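Local coordinates for protein putative pyridoxal phosphate-dependent transferase (PDB 4DQ6) that is a putative pyridoxal phosphate-dependent transferase of the aminotransferase class I and II family that holds pyridoxal-5'-phosphate, at residues D33-K45 / R369-A382. Numbering follows the deposited sequence.
Sequences DLLPMWVADMDFK and RINLACPRSMLEEA
At the edge of the pyridoxal-5'-phosphate site, the chain running on from strand 35-36 is tied to the end of strand 367-371, chiefly through Asn371. Asn371 N donates to Met37 O (2.9 Å, 161° at the hydrogen). With CG anti to the backbone N (chi1 -177°), its amide enters the bend, and Asn371 ND2 spends both hydrogens, on Val39 O and Asp41 O, each at 2.8 Å. Asp41 N reaches Val39 O from the opposite face of that carbonyl's plane, closing an inverse gamma turn at Ala40. Asn371 OD1 accepts from Ala373 N (2.9 Å), an Asx turn that fixes the amide's rotation. Arg369 NH2 adds a bond to Trp38 O (3.1 Å), which lies in the guanidinium plane although the donor stands 48° out of the carbonyl plane. Asp43 N donates to Ala373 O, and the Phe44 ring leans on the Cys374-Pro375 backbone. Met37, bent at chi2 and chi3, sets CE 3.7 Å from Ala382 CB, against helix 376-390. Arg14 bridges Asp41 and Asp43, Lys21 also pairs with Asp43, and Asp41 OD2 accepts from Tyr65 N of the second subunit. The Ala40 side chain lies about 5 Å from the bound pyridoxal-5'-phosphate, beside its pocket in a class I and II aminotransferase fold.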
loop_
_atom_site.group_PDB
_atom_site.type_symbol
_atom_site.label_atom_id
_atom_site.label_comp_id
_atom_site.label_asym_id
_atom_site.label_seq_id
_atom_site.Cartn_x
_atom_site.Cartn_y
_atom_site.Cartn_z
ATOM N N ASP A 33 -10.857 -12.827 -24.233
ATOM C CA ASP A 33 -10.441 -13.954 -25.035
ATOM C C ASP A 33 -9.308 -13.584 -26.000
ATOM O O ASP A 33 -9.463 -13.654 -27.238
ATOM C CB ASP A 33 -11.632 -14.473 -25.820
ATOM C CG ASP A 33 -11.378 -15.829 -26.363
ATOM O OD1 ASP A 33 -10.627 -16.550 -25.672
ATOM O OD2 ASP A 33 -11.913 -16.171 -27.446
ATOM N N LEU A 34 -8.193 -13.148 -25.422
ATOM C CA LEU A 34 -7.009 -12.730 -26.138
ATOM C C LEU A 34 -5.753 -13.346 -25.511
ATOM O O LEU A 34 -5.739 -13.649 -24.351
ATOM C CB LEU A 34 -6.892 -11.208 -26.089
ATOM C CG LEU A 34 -8.095 -10.459 -26.623
ATOM C CD1 LEU A 34 -7.858 -9.002 -26.254
ATOM C CD2 LEU A 34 -8.239 -10.648 -28.114
ATOM N N LEU A 35 -4.690 -13.483 -26.303
ATOM C CA LEU A 35 -3.380 -13.894 -25.804
ATOM C C LEU A 35 -2.724 -12.603 -25.265
ATOM O O LEU A 35 -2.496 -11.691 -26.030
ATOM C CB LEU A 35 -2.516 -14.480 -26.928
ATOM C CG LEU A 35 -1.145 -15.113 -26.586
ATOM C CD1 LEU A 35 -0.736 -16.166 -27.616
ATOM C CD2 LEU A 35 -0.049 -14.076 -26.521
ATOM N N PRO A 36 -2.404 -12.559 -23.973
ATOM C CA PRO A 36 -1.946 -11.277 -23.397
ATOM C C PRO A 36 -0.441 -11.060 -23.518
ATOM O O PRO A 36 0.361 -11.857 -23.038
ATOM C CB PRO A 36 -2.363 -11.418 -21.926
ATOM C CG PRO A 36 -2.235 -12.866 -21.685
ATOM C CD PRO A 36 -2.688 -13.556 -22.928
ATOM N N MET A 37 -0.049 -9.940 -24.112
ATOM C CA MET A 37 1.348 -9.567 -24.208
ATOM C C MET A 37 1.509 -8.094 -23.876
ATOM O O MET A 37 2.363 -7.396 -24.486
ATOM C CB MET A 37 1.861 -9.805 -25.638
ATOM C CG MET A 37 1.674 -11.219 -26.160
ATOM S SD MET A 37 2.707 -12.475 -25.384
ATOM C CE MET A 37 4.313 -12.169 -26.158
ATOM N N TRP A 38 0.712 -7.637 -22.938
ATOM C CA TRP A 38 0.550 -6.189 -22.757
ATOM C C TRP A 38 1.183 -5.767 -21.453
ATOM O O TRP A 38 2.378 -5.410 -21.413
ATOM C CB TRP A 38 -0.936 -5.789 -22.966
ATOM C CG TRP A 38 -1.941 -6.414 -21.999
ATOM C CD1 TRP A 38 -2.267 -7.772 -21.830
ATOM C CD2 TRP A 38 -2.828 -5.700 -21.085
ATOM N NE1 TRP A 38 -3.218 -7.924 -20.868
ATOM C CE2 TRP A 38 -3.614 -6.713 -20.399
ATOM C CE3 TRP A 38 -3.026 -4.351 -20.751
ATOM C CZ2 TRP A 38 -4.552 -6.400 -19.441
ATOM C CZ3 TRP A 38 -3.968 -4.044 -19.768
ATOM C CH2 TRP A 38 -4.744 -5.047 -19.143
ATOM N N VAL A 39 0.446 -5.885 -20.355
ATOM C CA VAL A 39 0.917 -5.499 -19.004
ATOM C C VAL A 39 2.325 -6.021 -18.707
ATOM O O VAL A 39 2.603 -7.229 -18.897
ATOM C CB VAL A 39 -0.076 -6.109 -17.966
ATOM C CG1 VAL A 39 0.589 -6.362 -16.588
ATOM C CG2 VAL A 39 -1.336 -5.251 -17.885
ATOM N N ALA A 40 3.195 -5.198 -18.139
ATOM C CA ALA A 40 4.564 -5.576 -17.768
ATOM C C ALA A 40 4.635 -6.310 -16.426
ATOM O O ALA A 40 5.117 -5.785 -15.419
ATOM C CB ALA A 40 5.450 -4.289 -17.755
ATOM N N ASP A 41 4.193 -7.565 -16.452
ATOM C CA ASP A 41 4.655 -8.572 -15.493
ATOM C C ASP A 41 4.966 -9.788 -16.332
ATOM O O ASP A 41 4.678 -9.830 -17.512
ATOM C CB ASP A 41 3.715 -8.812 -14.288
ATOM C CG ASP A 41 2.426 -9.506 -14.621
ATOM O OD1 ASP A 41 2.295 -10.131 -15.700
ATOM O OD2 ASP A 41 1.500 -9.475 -13.761
ATOM N N MET A 42 5.577 -10.786 -15.721
ATOM C CA MET A 42 6.089 -11.882 -16.498
ATOM C C MET A 42 5.226 -13.110 -16.356
ATOM O O MET A 42 4.633 -13.350 -15.283
ATOM C CB MET A 42 7.500 -12.254 -16.012
ATOM C CG MET A 42 8.507 -11.122 -15.781
ATOM S SD MET A 42 10.072 -11.987 -15.273
ATOM C CE MET A 42 11.063 -10.512 -14.902
ATOM N N ASP A 43 5.194 -13.955 -17.375
ATOM C CA ASP A 43 4.547 -15.279 -17.252
ATOM C C ASP A 43 5.574 -16.343 -16.898
ATOM O O ASP A 43 5.657 -17.465 -17.507
ATOM C CB ASP A 43 3.829 -15.649 -18.524
ATOM C CG ASP A 43 2.583 -14.813 -18.743
ATOM O OD1 ASP A 43 1.588 -15.008 -18.011
ATOM O OD2 ASP A 43 2.582 -13.966 -19.655
ATOM N N PHE A 44 6.333 -15.996 -15.885
ATOM C CA PHE A 44 7.299 -16.877 -15.289
ATOM C C PHE A 44 7.095 -16.983 -13.780
ATOM O O PHE A 44 6.691 -16.085 -13.146
ATOM C CB PHE A 44 8.707 -16.393 -15.495
ATOM C CG PHE A 44 9.155 -16.355 -16.906
ATOM C CD1 PHE A 44 8.957 -17.402 -17.795
ATOM C CD2 PHE A 44 9.848 -15.263 -17.327
ATOM C CE1 PHE A 44 9.388 -17.283 -19.117
ATOM C CE2 PHE A 44 10.332 -15.141 -18.614
ATOM C CZ PHE A 44 10.064 -16.165 -19.529
ATOM N N LYS A 45 7.388 -18.131 -13.199
ATOM C CA LYS A 45 7.429 -18.279 -11.751
ATOM C C LYS A 45 8.472 -17.402 -11.125
ATOM O O LYS A 45 9.498 -17.111 -11.744
ATOM C CB LYS A 45 7.728 -19.724 -11.381
ATOM C CG LYS A 45 6.568 -20.641 -11.688
ATOM C CD LYS A 45 6.878 -22.030 -11.235
ATOM C CE LYS A 45 5.683 -22.900 -11.524
ATOM N NZ LYS A 45 6.126 -24.278 -11.234
ATOM N N ARG A 369 3.641 -2.061 -28.278
ATOM C CA ARG A 369 4.562 -2.668 -27.316
ATOM C C ARG A 369 4.183 -4.099 -26.918
ATOM O O ARG A 369 3.048 -4.380 -26.555
ATOM C CB ARG A 369 4.665 -1.781 -26.076
ATOM C CG ARG A 369 5.902 -1.992 -25.254
ATOM C CD ARG A 369 5.768 -1.444 -23.844
ATOM N NE ARG A 369 4.794 -2.172 -23.014
ATOM C CZ ARG A 369 4.456 -1.810 -21.800
ATOM N NH1 ARG A 369 4.970 -0.682 -21.244
ATOM N NH2 ARG A 369 3.604 -2.541 -21.103
ATOM N N ILE A 370 5.195 -4.951 -27.037
ATOM C CA ILE A 370 5.053 -6.386 -26.848
ATOM C C ILE A 370 5.926 -6.864 -25.672
ATOM O O ILE A 370 7.126 -6.628 -25.642
ATOM C CB ILE A 370 5.415 -7.184 -28.095
ATOM C CG1 ILE A 370 4.769 -6.580 -29.356
ATOM C CG2 ILE A 370 4.949 -8.619 -27.924
ATOM C CD1 ILE A 370 5.136 -7.226 -30.669
ATOM N N ASN A 371 5.272 -7.530 -24.718
ATOM C CA ASN A 371 5.915 -8.120 -23.564
ATOM C C ASN A 371 6.542 -9.479 -23.836
ATOM O O ASN A 371 5.803 -10.420 -24.095
ATOM C CB ASN A 371 4.927 -8.174 -22.400
ATOM C CG ASN A 371 5.520 -8.710 -21.119
ATOM O OD1 ASN A 371 6.555 -9.391 -21.105
ATOM N ND2 ASN A 371 4.776 -8.531 -20.033
ATOM N N LEU A 372 7.877 -9.573 -23.790
ATOM C CA LEU A 372 8.600 -10.816 -24.115
ATOM C C LEU A 372 9.019 -11.640 -22.942
ATOM O O LEU A 372 9.791 -12.622 -23.108
ATOM C CB LEU A 372 9.795 -10.472 -25.031
ATOM C CG LEU A 372 9.529 -10.649 -26.531
ATOM C CD1 LEU A 372 8.292 -9.869 -26.981
ATOM C CD2 LEU A 372 10.786 -10.293 -27.343
ATOM N N ALA A 373 8.569 -11.321 -21.736
ATOM C CA ALA A 373 8.911 -12.077 -20.522
ATOM C C ALA A 373 7.892 -13.173 -20.366
ATOM O O ALA A 373 7.047 -13.184 -19.461
ATOM C CB ALA A 373 8.924 -11.154 -19.275
ATOM N N CYS A 374 7.974 -14.143 -21.290
ATOM C CA CYS A 374 7.026 -15.258 -21.296
ATOM C C CYS A 374 7.735 -16.467 -21.935
ATOM O O CYS A 374 8.741 -16.286 -22.616
ATOM C CB CYS A 374 5.761 -14.936 -22.056
ATOM S SG CYS A 374 6.006 -14.562 -23.802
ATOM N N PRO A 375 7.212 -17.668 -21.765
ATOM C CA PRO A 375 7.851 -18.807 -22.427
ATOM C C PRO A 375 7.969 -18.628 -23.935
ATOM O O PRO A 375 7.081 -18.054 -24.571
ATOM C CB PRO A 375 6.939 -19.989 -22.055
ATOM C CG PRO A 375 6.372 -19.600 -20.735
ATOM C CD PRO A 375 6.154 -18.117 -20.832
ATOM N N ARG A 376 9.032 -19.204 -24.531
ATOM C CA ARG A 376 9.196 -19.207 -25.952
ATOM C C ARG A 376 7.957 -19.636 -26.704
ATOM O O ARG A 376 7.601 -19.041 -27.722
ATOM C CB ARG A 376 10.412 -20.074 -26.361
ATOM C CG ARG A 376 10.674 -20.098 -27.862
ATOM C CD ARG A 376 10.966 -18.745 -28.495
ATOM N NE ARG A 376 12.170 -18.220 -27.908
ATOM C CZ ARG A 376 13.403 -18.491 -28.298
ATOM N NH1 ARG A 376 13.641 -19.328 -29.309
ATOM N NH2 ARG A 376 14.421 -18.019 -27.602
ATOM N N SER A 377 7.313 -20.721 -26.239
ATOM C CA SER A 377 6.113 -21.242 -26.874
ATOM C C SER A 377 5.010 -20.164 -26.987
ATOM O O SER A 377 4.317 -20.104 -27.988
ATOM C CB SER A 377 5.633 -22.513 -26.138
ATOM O OG SER A 377 6.426 -23.615 -26.474
ATOM N N MET A 378 4.818 -19.391 -25.911
ATOM C CA MET A 378 3.785 -18.359 -25.871
ATOM C C MET A 378 4.160 -17.183 -26.786
ATOM O O MET A 378 3.338 -16.637 -27.493
ATOM C CB MET A 378 3.625 -17.850 -24.442
ATOM C CG MET A 378 2.686 -16.686 -24.298
ATOM S SD MET A 378 2.276 -16.409 -22.561
ATOM C CE MET A 378 1.513 -14.772 -22.693
ATOM N N LEU A 379 5.433 -16.845 -26.788
ATOM C CA LEU A 379 5.952 -15.810 -27.685
ATOM C C LEU A 379 5.754 -16.171 -29.149
ATOM O O LEU A 379 5.258 -15.386 -29.953
ATOM C CB LEU A 379 7.426 -15.550 -27.381
ATOM C CG LEU A 379 8.122 -14.538 -28.304
ATOM C CD1 LEU A 379 7.425 -13.145 -28.463
ATOM C CD2 LEU A 379 9.580 -14.328 -27.869
ATOM N N GLU A 380 6.087 -17.411 -29.488
ATOM C CA GLU A 380 5.822 -17.916 -30.867
ATOM C C GLU A 380 4.347 -17.773 -31.241
ATOM O O GLU A 380 3.990 -17.317 -32.318
ATOM C CB GLU A 380 6.326 -19.347 -31.144
ATOM C CG GLU A 380 5.631 -19.867 -32.415
ATOM C CD GLU A 380 5.997 -21.269 -32.858
ATOM O OE1 GLU A 380 5.722 -22.266 -32.152
ATOM O OE2 GLU A 380 6.508 -21.352 -33.990
ATOM N N GLU A 381 3.463 -18.207 -30.345
ATOM C CA GLU A 381 2.054 -18.096 -30.591
ATOM C C GLU A 381 1.626 -16.662 -30.789
ATOM O O GLU A 381 0.805 -16.376 -31.648
ATOM C CB GLU A 381 1.263 -18.806 -29.448
ATOM C CG GLU A 381 -0.160 -19.122 -29.750
ATOM C CD GLU A 381 -0.913 -19.496 -28.495
ATOM O OE1 GLU A 381 -0.408 -20.389 -27.771
ATOM O OE2 GLU A 381 -1.993 -18.909 -28.229
ATOM N N ALA A 382 2.202 -15.779 -29.999
ATOM C CA ALA A 382 1.861 -14.362 -30.131
ATOM C C ALA A 382 2.287 -13.804 -31.482
ATOM O O ALA A 382 1.523 -13.144 -32.136
ATOM C CB ALA A 382 2.500 -13.556 -29.029
HETATM O O HOH W 1 3.822 -4.630 -23.694
HETATM O O HOH W 2 2.662 -1.981 -18.134
#